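Local coordinates for protein EpsJ (Vibrio vulnificus, PDB 2RET) that is a pseudopilin of the type 2 secretion system, pairs with the pseudopilin EpsI, and probably forms part of the pseudopilus that serves protein export, at residues B[28-39]-B[163-172]; B[48-56]-B[63-71]. All blocks are in the same frame, centred on the assembly; numbering follows the deposited sequence. Where two conformers were deposited one is given.

Contact 1: B[28-39]-B[163-172]; sequences MDSDFRQIALRQ and RTYLTPEGNL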
loop_
_atom_site.group_PDB
_atom_site.type_symbol
_atom_site.label_atom_id
_atom_site.label_comp_id
_atom_site.label_asym_id
_atom_site.label_seq_id
_atom_site.Cartn_x
_atom_site.Cartn_y
_atom_site.Cartn_z
HETATM N N MSE B 28 6.280 7.785 -23.348
HETATM C CA MSE B 28 4.857 7.422 -23.406
HETATM C C MSE B 28 4.483 6.297 -22.481
HETATM O O MSE B 28 3.386 6.289 -21.935
HETATM C CB MSE B 28 4.476 7.008 -24.809
HETATM C CG MSE B 28 4.698 8.102 -25.809
HETATM SE SE MSE B 28 4.244 7.525 -27.621
HETATM C CE MSE B 28 2.475 6.740 -27.332
ATOM N N ASP B 29 5.393 5.351 -22.300
ATOM C CA ASP B 29 5.211 4.272 -21.329
ATOM C C ASP B 29 5.134 4.880 -19.952
ATOM O O ASP B 29 4.281 4.493 -19.141
ATOM C CB ASP B 29 6.366 3.251 -21.361
ATOM C CG ASP B 29 6.026 1.961 -22.115
ATOM O OD1 ASP B 29 4.860 1.615 -22.251
ATOM O OD2 ASP B 29 6.946 1.213 -22.508
ATOM N N SER B 30 6.021 5.829 -19.684
ATOM C CA SER B 30 6.073 6.441 -18.359
ATOM C C SER B 30 4.753 7.145 -18.039
ATOM O O SER B 30 4.303 7.093 -16.898
ATOM C CB SER B 30 7.265 7.405 -18.208
ATOM O OG SER B 30 7.076 8.662 -18.901
ATOM N N ASP B 31 4.151 7.783 -19.044
ATOM C CA ASP B 31 2.954 8.609 -18.859
ATOM C C ASP B 31 1.667 7.779 -18.850
ATOM O O ASP B 31 0.883 7.848 -17.922
ATOM C CB ASP B 31 2.834 9.682 -19.950
ATOM C CG ASP B 31 3.820 10.818 -19.796
ATOM O OD1 ASP B 31 4.279 11.124 -18.670
ATOM O OD2 ASP B 31 4.128 11.455 -20.837
ATOM N N PHE B 32 1.456 7.019 -19.906
ATOM C CA PHE B 32 0.226 6.298 -20.082
ATOM C C PHE B 32 0.055 5.106 -19.133
ATOM O O PHE B 32 -1.089 4.666 -18.884
ATOM C CB PHE B 32 0.066 5.872 -21.529
ATOM C CG PHE B 32 -0.258 6.992 -22.448
ATOM C CD1 PHE B 32 -1.547 7.452 -22.551
ATOM C CD2 PHE B 32 0.718 7.555 -23.252
ATOM C CE1 PHE B 32 -1.857 8.490 -23.410
ATOM C CE2 PHE B 32 0.421 8.621 -24.084
ATOM C CZ PHE B 32 -0.878 9.085 -24.168
ATOM N N ARG B 33 1.154 4.571 -18.611
ATOM C CA ARG B 33 1.048 3.540 -17.595
ATOM C C ARG B 33 0.781 4.099 -16.174
ATOM O O ARG B 33 0.459 3.328 -15.267
ATOM C CB ARG B 33 2.290 2.648 -17.582
ATOM C CG ARG B 33 2.455 1.762 -18.792
ATOM C CD ARG B 33 3.779 1.086 -18.650
ATOM N NE ARG B 33 4.226 0.215 -19.731
ATOM C CZ ARG B 33 3.983 -1.094 -19.817
ATOM N NH1 ARG B 33 3.249 -1.731 -18.922
ATOM N NH2 ARG B 33 4.510 -1.781 -20.820
ATOM N N GLN B 34 0.935 5.406 -15.989
ATOM C CA GLN B 34 0.792 6.037 -14.689
ATOM C C GLN B 34 -0.340 7.075 -14.667
ATOM O O GLN B 34 -0.296 8.054 -13.907
ATOM C CB GLN B 34 2.139 6.642 -14.256
ATOM C CG GLN B 34 3.235 5.555 -14.167
ATOM C CD GLN B 34 4.215 5.818 -13.099
ATOM O OE1 GLN B 34 4.164 5.233 -11.998
ATOM N NE2 GLN B 34 5.132 6.709 -13.389
ATOM N N ILE B 35 -1.371 6.811 -15.454
ATOM C CA ILE B 35 -2.569 7.663 -15.500
ATOM C C ILE B 35 -3.273 7.642 -14.138
ATOM O O ILE B 35 -3.460 6.577 -13.551
ATOM C CB ILE B 35 -3.572 7.214 -16.615
ATOM C CG1 ILE B 35 -2.927 7.387 -17.994
ATOM C CG2 ILE B 35 -4.898 8.029 -16.553
ATOM C CD1 ILE B 35 -3.907 7.146 -19.199
ATOM N N ALA B 36 -3.675 8.821 -13.662
ATOM C CA ALA B 36 -4.255 8.952 -12.337
ATOM C C ALA B 36 -5.765 9.270 -12.397
ATOM O O ALA B 36 -6.242 10.004 -13.266
ATOM C CB ALA B 36 -3.479 9.999 -11.515
ATOM N N LEU B 37 -6.495 8.668 -11.466
ATOM C CA LEU B 37 -7.906 8.902 -11.221
ATOM C C LEU B 37 -8.058 10.249 -10.519
ATOM O O LEU B 37 -8.304 10.332 -9.324
ATOM C CB LEU B 37 -8.483 7.736 -10.392
ATOM C CG LEU B 37 -10.005 7.541 -10.382
ATOM C CD1 LEU B 37 -10.529 7.370 -11.786
ATOM C CD2 LEU B 37 -10.367 6.330 -9.478
ATOM N N ARG B 38 -7.901 11.312 -11.300
ATOM C CA ARG B 38 -7.867 12.688 -10.799
ATOM C C ARG B 38 -8.381 13.578 -11.923
ATOM O O ARG B 38 -7.799 13.621 -13.002
ATOM C CB ARG B 38 -6.431 13.055 -10.350
ATOM C CG ARG B 38 -6.060 14.553 -10.225
ATOM C CD ARG B 38 -6.959 15.318 -9.273
ATOM N NE ARG B 38 -6.275 16.353 -8.473
ATOM C CZ ARG B 38 -6.287 17.668 -8.708
ATOM N NH1 ARG B 38 -6.923 18.177 -9.756
ATOM N NH2 ARG B 38 -5.647 18.492 -7.879
ATOM N N GLN B 39 -9.502 14.242 -11.684
ATOM C CA GLN B 39 -10.092 15.137 -12.682
ATOM C C GLN B 39 -9.274 16.427 -12.824
ATOM O O GLN B 39 -8.731 16.941 -11.840
ATOM C CB GLN B 39 -11.521 15.490 -12.304
ATOM C CG GLN B 39 -12.509 14.388 -12.592
ATOM C CD GLN B 39 -13.877 14.686 -12.029
ATOM O OE1 GLN B 39 -14.012 15.489 -11.126
ATOM N NE2 GLN B 39 -14.897 14.031 -12.556
ATOM N N ARG B 163 0.301 1.373 -29.073
ATOM C CA ARG B 163 0.532 0.812 -27.733
ATOM C C ARG B 163 -0.751 0.831 -26.876
ATOM O O ARG B 163 -1.451 1.808 -26.823
ATOM C CB ARG B 163 1.688 1.523 -27.005
ATOM C CG ARG B 163 3.096 1.096 -27.474
ATOM C CD ARG B 163 3.528 -0.309 -26.984
ATOM N NE ARG B 163 3.731 -0.292 -25.534
ATOM C CZ ARG B 163 2.913 -0.805 -24.619
ATOM N NH1 ARG B 163 3.231 -0.643 -23.338
ATOM N NH2 ARG B 163 1.812 -1.468 -24.948
ATOM N N THR B 164 -1.032 -0.289 -26.224
ATOM C CA THR B 164 -2.152 -0.486 -25.330
ATOM C C THR B 164 -1.695 -0.466 -23.888
ATOM O O THR B 164 -0.792 -1.206 -23.525
ATOM C CB THR B 164 -2.783 -1.891 -25.568
ATOM O OG1 THR B 164 -3.234 -1.972 -26.930
ATOM C CG2 THR B 164 -3.965 -2.127 -24.613
ATOM N N TYR B 165 -2.374 0.314 -23.061
ATOM C CA TYR B 165 -1.993 0.518 -21.675
ATOM C C TYR B 165 -3.200 0.308 -20.778
ATOM O O TYR B 165 -4.307 0.735 -21.132
ATOM C CB TYR B 165 -1.518 1.958 -21.478
ATOM C CG TYR B 165 -0.425 2.429 -22.386
ATOM C CD1 TYR B 165 0.912 2.176 -22.080
ATOM C CD2 TYR B 165 -0.714 3.177 -23.521
ATOM C CE1 TYR B 165 1.927 2.607 -22.904
ATOM C CE2 TYR B 165 0.281 3.621 -24.351
ATOM C CZ TYR B 165 1.608 3.357 -24.025
ATOM O OH TYR B 165 2.615 3.818 -24.823
ATOM N N LEU B 166 -3.002 -0.358 -19.634
ATOM C CA LEU B 166 -4.093 -0.561 -18.669
ATOM C C LEU B 166 -4.090 0.548 -17.643
ATOM O O LEU B 166 -3.059 1.088 -17.353
ATOM C CB LEU B 166 -3.989 -1.905 -17.966
ATOM C CG LEU B 166 -3.956 -3.162 -18.845
ATOM C CD1 LEU B 166 -4.189 -4.393 -17.959
ATOM C CD2 LEU B 166 -4.937 -3.124 -19.977
ATOM N N THR B 167 -5.263 0.925 -17.148
ATOM C CA THR B 167 -5.394 2.002 -16.184
ATOM C C THR B 167 -5.640 1.437 -14.820
ATOM O O THR B 167 -5.966 0.253 -14.677
ATOM C CB THR B 167 -6.587 2.929 -16.495
ATOM O OG1 THR B 167 -7.793 2.158 -16.497
ATOM C CG2 THR B 167 -6.374 3.695 -17.810
ATOM N N PRO B 168 -5.464 2.271 -13.785
ATOM C CA PRO B 168 -5.832 1.790 -12.437
ATOM C C PRO B 168 -7.348 1.685 -12.217
ATOM O O PRO B 168 -8.131 2.478 -12.768
ATOM C CB PRO B 168 -5.211 2.820 -11.508
ATOM C CG PRO B 168 -5.148 4.085 -12.329
ATOM C CD PRO B 168 -4.867 3.621 -13.754
ATOM N N GLU B 169 -7.738 0.700 -11.406
ATOM C CA GLU B 169 -9.147 0.498 -11.070
ATOM C C GLU B 169 -9.562 1.506 -10.015
ATOM O O GLU B 169 -8.745 1.909 -9.171
ATOM C CB GLU B 169 -9.416 -0.942 -10.613
ATOM C CG GLU B 169 -9.025 -1.969 -11.686
ATOM C CD GLU B 169 -9.826 -3.269 -11.594
ATOM O OE1 GLU B 169 -11.062 -3.215 -11.829
ATOM O OE2 GLU B 169 -9.222 -4.335 -11.291
ATOM N N GLY B 170 -10.823 1.926 -10.091
ATOM C CA GLY B 170 -11.415 2.840 -9.112
ATOM C C GLY B 170 -12.444 3.788 -9.700
ATOM O O GLY B 170 -12.372 4.166 -10.875
ATOM N N ASN B 171 -13.391 4.176 -8.853
ATOM C CA ASN B 171 -14.488 5.060 -9.201
ATOM C C ASN B 171 -14.421 6.319 -8.367
ATOM O O ASN B 171 -14.113 6.264 -7.173
ATOM C CB ASN B 171 -15.844 4.427 -8.865
ATOM C CG ASN B 171 -16.050 3.078 -9.507
ATOM O OD1 ASN B 171 -16.495 2.139 -8.849
ATOM N ND2 ASN B 171 -15.775 2.980 -10.788
ATOM N N LEU B 172 -14.756 7.443 -8.988
ATOM C CA LEU B 172 -15.015 8.677 -8.259
ATOM C C LEU B 172 -16.515 8.777 -7.934
ATOM O O LEU B 172 -17.350 8.188 -8.637
ATOM C CB LEU B 172 -14.556 9.880 -9.081
ATOM C CG LEU B 172 -13.048 9.934 -9.319
ATOM C CD1 LEU B 172 -12.645 11.224 -10.044
ATOM C CD2 LEU B 172 -12.287 9.779 -7.988
HETATM O O HOH W 1 -2.585 3.938 -16.940
HETATM O O HOH W 2 -0.447 0.568 -15.948
#

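Contact 2: B[48-56]-B[63-71]; sequences SKKLLHWAD and NKGIMFARL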
loop_
_atom_site.group_PDB
_atom_site.type_symbol
_atom_site.label_atom_id
_atom_site.label_comp_id
_atom_site.label_asym_id
_atom_site.label_seq_id
_atom_site.Cartn_x
_atom_site.Cartn_y
_atom_site.Cartn_z
ATOM N N SER B 48 -15.780 23.054 -15.462
ATOM C CA SER B 48 -15.987 21.726 -16.022
ATOM C C SER B 48 -14.678 20.927 -16.058
ATOM O O SER B 48 -13.734 21.282 -16.776
ATOM C CB SER B 48 -16.591 21.822 -17.425
ATOM O OG SER B 48 -15.589 21.855 -18.422
ATOM N N LYS B 49 -14.639 19.837 -15.292
ATOM C CA LYS B 49 -13.445 19.010 -15.165
ATOM C C LYS B 49 -13.663 17.728 -15.942
ATOM O O LYS B 49 -14.803 17.349 -16.188
ATOM C CB LYS B 49 -13.168 18.674 -13.693
ATOM C CG LYS B 49 -13.444 19.801 -12.715
ATOM C CD LYS B 49 -12.958 19.483 -11.299
ATOM C CE LYS B 49 -11.437 19.627 -11.164
ATOM N NZ LYS B 49 -11.049 20.084 -9.781
ATOM N N LYS B 50 -12.572 17.072 -16.325
ATOM C CA LYS B 50 -12.610 15.733 -16.929
ATOM C C LYS B 50 -11.461 14.872 -16.402
ATOM O O LYS B 50 -10.400 15.367 -16.042
ATOM C CB LYS B 50 -12.510 15.788 -18.461
ATOM C CG LYS B 50 -13.684 16.399 -19.215
ATOM C CD LYS B 50 -13.435 16.330 -20.724
ATOM C CE LYS B 50 -14.410 17.177 -21.522
ATOM N NZ LYS B 50 -14.303 18.671 -21.297
ATOM N N LEU B 51 -11.704 13.567 -16.382
ATOM C CA LEU B 51 -10.659 12.564 -16.180
ATOM C C LEU B 51 -9.656 12.495 -17.375
ATOM O O LEU B 51 -8.454 12.567 -17.168
ATOM C CB LEU B 51 -11.294 11.203 -15.916
ATOM C CG LEU B 51 -11.581 10.906 -14.453
ATOM C CD1 LEU B 51 -12.323 9.567 -14.365
ATOM C CD2 LEU B 51 -10.285 10.917 -13.587
ATOM N N LEU B 52 -10.175 12.351 -18.595
ATOM C CA LEU B 52 -9.374 12.304 -19.843
ATOM C C LEU B 52 -9.934 13.332 -20.827
ATOM O O LEU B 52 -11.126 13.342 -21.096
ATOM C CB LEU B 52 -9.403 10.937 -20.549
ATOM C CG LEU B 52 -8.737 9.684 -19.946
ATOM C CD1 LEU B 52 -9.432 8.411 -20.471
ATOM C CD2 LEU B 52 -7.259 9.622 -20.234
ATOM N N HIS B 53 -9.057 14.183 -21.346
ATOM C CA HIS B 53 -9.427 15.187 -22.313
ATOM C C HIS B 53 -8.896 14.684 -23.654
ATOM O O HIS B 53 -7.754 14.299 -23.768
ATOM C CB HIS B 53 -8.814 16.565 -21.970
ATOM C CG HIS B 53 -9.068 17.019 -20.566
ATOM N ND1 HIS B 53 -10.043 17.946 -20.239
ATOM C CD2 HIS B 53 -8.472 16.672 -19.403
ATOM C CE1 HIS B 53 -10.020 18.150 -18.937
ATOM N NE2 HIS B 53 -9.074 17.390 -18.409
ATOM N N TRP B 54 -9.761 14.702 -24.647
ATOM C CA TRP B 54 -9.505 14.074 -25.940
ATOM C C TRP B 54 -10.362 14.784 -26.992
ATOM O O TRP B 54 -11.572 14.610 -27.033
ATOM C CB TRP B 54 -9.823 12.576 -25.919
ATOM C CG TRP B 54 -9.743 11.913 -27.291
ATOM C CD1 TRP B 54 -10.778 11.310 -27.983
ATOM C CD2 TRP B 54 -8.587 11.766 -28.113
ATOM N NE1 TRP B 54 -10.322 10.812 -29.183
ATOM C CE2 TRP B 54 -8.983 11.080 -29.285
ATOM C CE3 TRP B 54 -7.259 12.165 -27.987
ATOM C CZ2 TRP B 54 -8.105 10.801 -30.308
ATOM C CZ3 TRP B 54 -6.381 11.865 -28.985
ATOM C CH2 TRP B 54 -6.797 11.185 -30.138
ATOM N N ALA B 55 -9.732 15.619 -27.806
ATOM C CA ALA B 55 -10.495 16.420 -28.788
ATOM C C ALA B 55 -9.596 16.926 -29.870
ATOM O O ALA B 55 -8.395 17.059 -29.673
ATOM C CB ALA B 55 -11.214 17.599 -28.110
ATOM N N ASP B 56 -10.190 17.187 -31.029
ATOM C CA ASP B 56 -9.514 17.896 -32.107
ATOM C C ASP B 56 -9.020 19.229 -31.569
ATOM O O ASP B 56 -9.736 19.910 -30.833
ATOM C CB ASP B 56 -10.461 18.125 -33.277
ATOM C CG ASP B 56 -10.590 16.908 -34.185
ATOM O OD1 ASP B 56 -9.685 16.054 -34.279
ATOM O OD2 ASP B 56 -11.626 16.791 -34.825
ATOM N N ASN B 63 -3.979 18.262 -35.107
ATOM C CA ASN B 63 -5.135 17.370 -35.142
ATOM C C ASN B 63 -5.597 17.029 -33.734
ATOM O O ASN B 63 -5.995 17.924 -32.989
ATOM C CB ASN B 63 -4.931 16.156 -36.080
ATOM C CG ASN B 63 -3.560 15.477 -35.914
ATOM O OD1 ASN B 63 -2.569 15.913 -36.540
ATOM N ND2 ASN B 63 -3.503 14.374 -35.100
ATOM N N LYS B 64 -5.569 15.760 -33.353
ATOM C CA LYS B 64 -6.073 15.377 -32.039
ATOM C C LYS B 64 -5.101 15.732 -30.972
ATOM O O LYS B 64 -3.896 15.758 -31.220
ATOM C CB LYS B 64 -6.360 13.889 -31.978
ATOM C CG LYS B 64 -7.667 13.555 -32.615
ATOM C CD LYS B 64 -8.831 14.075 -31.776
ATOM C CE LYS B 64 -10.121 13.436 -32.229
ATOM N NZ LYS B 64 -10.113 13.217 -33.683
ATOM N N GLY B 65 -5.638 16.041 -29.800
ATOM C CA GLY B 65 -4.835 16.094 -28.576
ATOM C C GLY B 65 -5.446 15.388 -27.391
ATOM O O GLY B 65 -6.645 15.236 -27.322
ATOM N N ILE B 66 -4.592 14.987 -26.440
ATOM C CA ILE B 66 -5.013 14.266 -25.218
ATOM C C ILE B 66 -4.369 14.942 -24.005
ATOM O O ILE B 66 -3.272 15.504 -24.086
ATOM C CB ILE B 66 -4.721 12.702 -25.297
ATOM C CG1 ILE B 66 -5.460 11.922 -24.213
ATOM C CG2 ILE B 66 -3.251 12.378 -25.251
ATOM C CD1 ILE B 66 -5.526 10.418 -24.461
HETATM N N MSE B 67 -5.095 14.939 -22.885
HETATM C CA MSE B 67 -4.586 15.480 -21.646
HETATM C C MSE B 67 -5.159 14.706 -20.499
HETATM O O MSE B 67 -6.351 14.401 -20.491
HETATM C CB MSE B 67 -4.904 16.978 -21.495
HETATM C CG MSE B 67 -4.116 17.639 -20.323
HETATM SE SE MSE B 67 -4.537 19.534 -20.046
HETATM C CE MSE B 67 -6.425 19.459 -19.481
ATOM N N PHE B 68 -4.302 14.453 -19.508
ATOM C CA PHE B 68 -4.661 13.686 -18.320
ATOM C C PHE B 68 -3.713 13.938 -17.120
ATOM O O PHE B 68 -2.585 14.424 -17.273
ATOM C CB PHE B 68 -4.745 12.176 -18.663
ATOM C CG PHE B 68 -3.489 11.603 -19.304
ATOM C CD1 PHE B 68 -3.377 11.505 -20.694
ATOM C CD2 PHE B 68 -2.437 11.126 -18.523
ATOM C CE1 PHE B 68 -2.238 10.967 -21.288
ATOM C CE2 PHE B 68 -1.299 10.582 -19.098
ATOM C CZ PHE B 68 -1.184 10.502 -20.467
ATOM N N ALA B 69 -4.190 13.603 -15.921
ATOM C CA ALA B 69 -3.359 13.616 -14.695
ATOM C C ALA B 69 -2.534 12.347 -14.647
ATOM O O ALA B 69 -2.967 11.319 -15.102
ATOM C CB ALA B 69 -4.256 13.749 -13.457
ATOM N N ARG B 70 -1.307 12.405 -14.142
ATOM C CA ARG B 70 -0.554 11.195 -13.953
ATOM C C ARG B 70 0.166 11.191 -12.597
ATOM O O ARG B 70 0.457 12.274 -12.052
ATOM C CB ARG B 70 0.420 10.965 -15.136
ATOM C CG ARG B 70 1.517 12.001 -15.328
ATOM C CD ARG B 70 2.733 11.394 -15.987
ATOM N NE ARG B 70 3.471 10.594 -15.055
ATOM C CZ ARG B 70 4.759 10.239 -15.144
ATOM N NH1 ARG B 70 5.536 10.543 -16.175
ATOM N NH2 ARG B 70 5.266 9.511 -14.177
ATOM N N LEU B 71 0.422 9.985 -12.060
ATOM C CA LEU B 71 1.338 9.819 -10.932
ATOM C C LEU B 71 2.731 10.282 -11.360
ATOM O O LEU B 71 3.341 9.688 -12.234
ATOM C CB LEU B 71 1.378 8.353 -10.397
ATOM C CG LEU B 71 2.353 8.102 -9.210
ATOM C CD1 LEU B 71 2.159 9.055 -7.993
ATOM C CD2 LEU B 71 2.325 6.625 -8.720
HETATM O O HOH W 3 -7.276 14.286 -15.685
HETATM O O HOH W 4 -6.539 11.405 -15.682
#

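Contact 1: B[28-39]-B[163-172]
The C-terminal end of the long pseudopilin helix 10-32 packs on strand 159-166, and Phe-32 on the helix meets Tyr-165 on the strand. CB of Phe-32 sits over the centre of the Tyr-165 ring, 3.5 Å from the centroid, in a CH-pi contact. The two rings are nearly parallel, with planes 18° apart, but they are slid so far that they barely overlap. CG of Phe-32 stands anti to its carbonyl carbon (chi1 -73°), which carries the ring past the tyrosine; it goes on to meet the ring of Tyr-90.

At one edge of the tyrosine ring OD1 of Asp-29 lies near the ring plane, 3.2 Å from CE1 of Tyr-165. The same oxygen takes two donors. NH1 of Arg-163 reaches the syn lone pair of Asp-29 OD1 at 3.0 Å. NE of Arg-33 meets Asp-29 OD1 from above the carboxylate plane, also at 3.0 Å. The shared carboxylate probably offsets the charge of the two guanidinium groups, which come close beside it. NH2 of Arg-163 bonds to Asn-23 of the EpsI chain, so this network borders the interface between the two pseudopilins. Arg-163 has two conformers, so its bonds are less than certain.

Helix residues 28-32 and strand residues 163-166 run at 33° to each other. The strand is an outermost one, within this chain, of a four-stranded antiparallel sheet. Past Tyr-165 water links the backbones: one molecule donates to Phe-32 O at 2.6 Å and to Leu-166 O, and another joins Arg-33 O to Leu-166 O. Beyond the helix and strand two loops run on together. CG and CD of Pro-168 rest against Ile-35 O. CD2 of Leu-37 lies 3.3 Å from Gly-170 O. CG of Leu-37 touches CD2 of Leu-172 at 4.0 Å.

Contact 2: B[48-56]-B[63-71]
Lys-64 crosses the indole of Trp-54 near the turn of a beta hairpin, formed by strands 49-56 and 64-74 of the six-stranded antiparallel sheet. Its CB touches CH2 of Trp-54 at 3.3 Å. CG lies over CH2 and CZ2. CD stands over one face of the six-membered ring, 3.9 Å from its centroid, and makes a CH-pi contact. The chain bends at chi2 (-70°), which sets CD beside OD1 of Asp-56. CE lies between that oxygen and CZ2 of Trp-54. A second bend at chi4 turns NZ to the carboxylate. NZ ends in a salt bridge to OD1 of Asp-56 at 2.9 Å, approaching from above the carboxylate plane.

Next to the lysine the backbones pair. Ala-55 and Gly-65 form one hydrogen-bonded pair, and His-53 and Met-67 form another. Between them Trp-54 and Ile-66 make a non-hydrogen-bonded pair, with CB of Ile-66 at the indole edge, 3.7 Å from CE3 of Trp-54. This face of the hairpin meets strand 122-130, where Phe-129 packs edge-to-face with Trp-54.

The other face carries His-53 and Met-67, a selenomethionine. NE2 of the histidine bonds to OG1 of Thr-40 on the neighbouring strand 40-41. Its ring lies between two carbons: CB of Lys-50 covers one face, and CE of Met-67 covers the opposite face, 3.5 Å from the ring centroid.

Overall arrangement
Contact 2 is nested inside the chain loop closed by contact 1. Contact 2 is the more buried, with seven of twelve touching residues buried against five of fifteen. Contact 1 joins the helix and the loop after it to the edge of the four-stranded sheet, as counted within this chain; contact 2 pairs two adjacent strands of the six-stranded one. Backbone hydrogen bonds carry contact 2, whereas side chains and bridging waters carry contact 1. Each has a salt bridge toward one end, beside EpsI in contact 1 and beside the hairpin turn in contact 2. The contacts meet directly: Asp-31 OD1 bridges to Arg-70 NH1 at 2.9 Å, and Phe-32 CE1 packs on Phe-68 CE1.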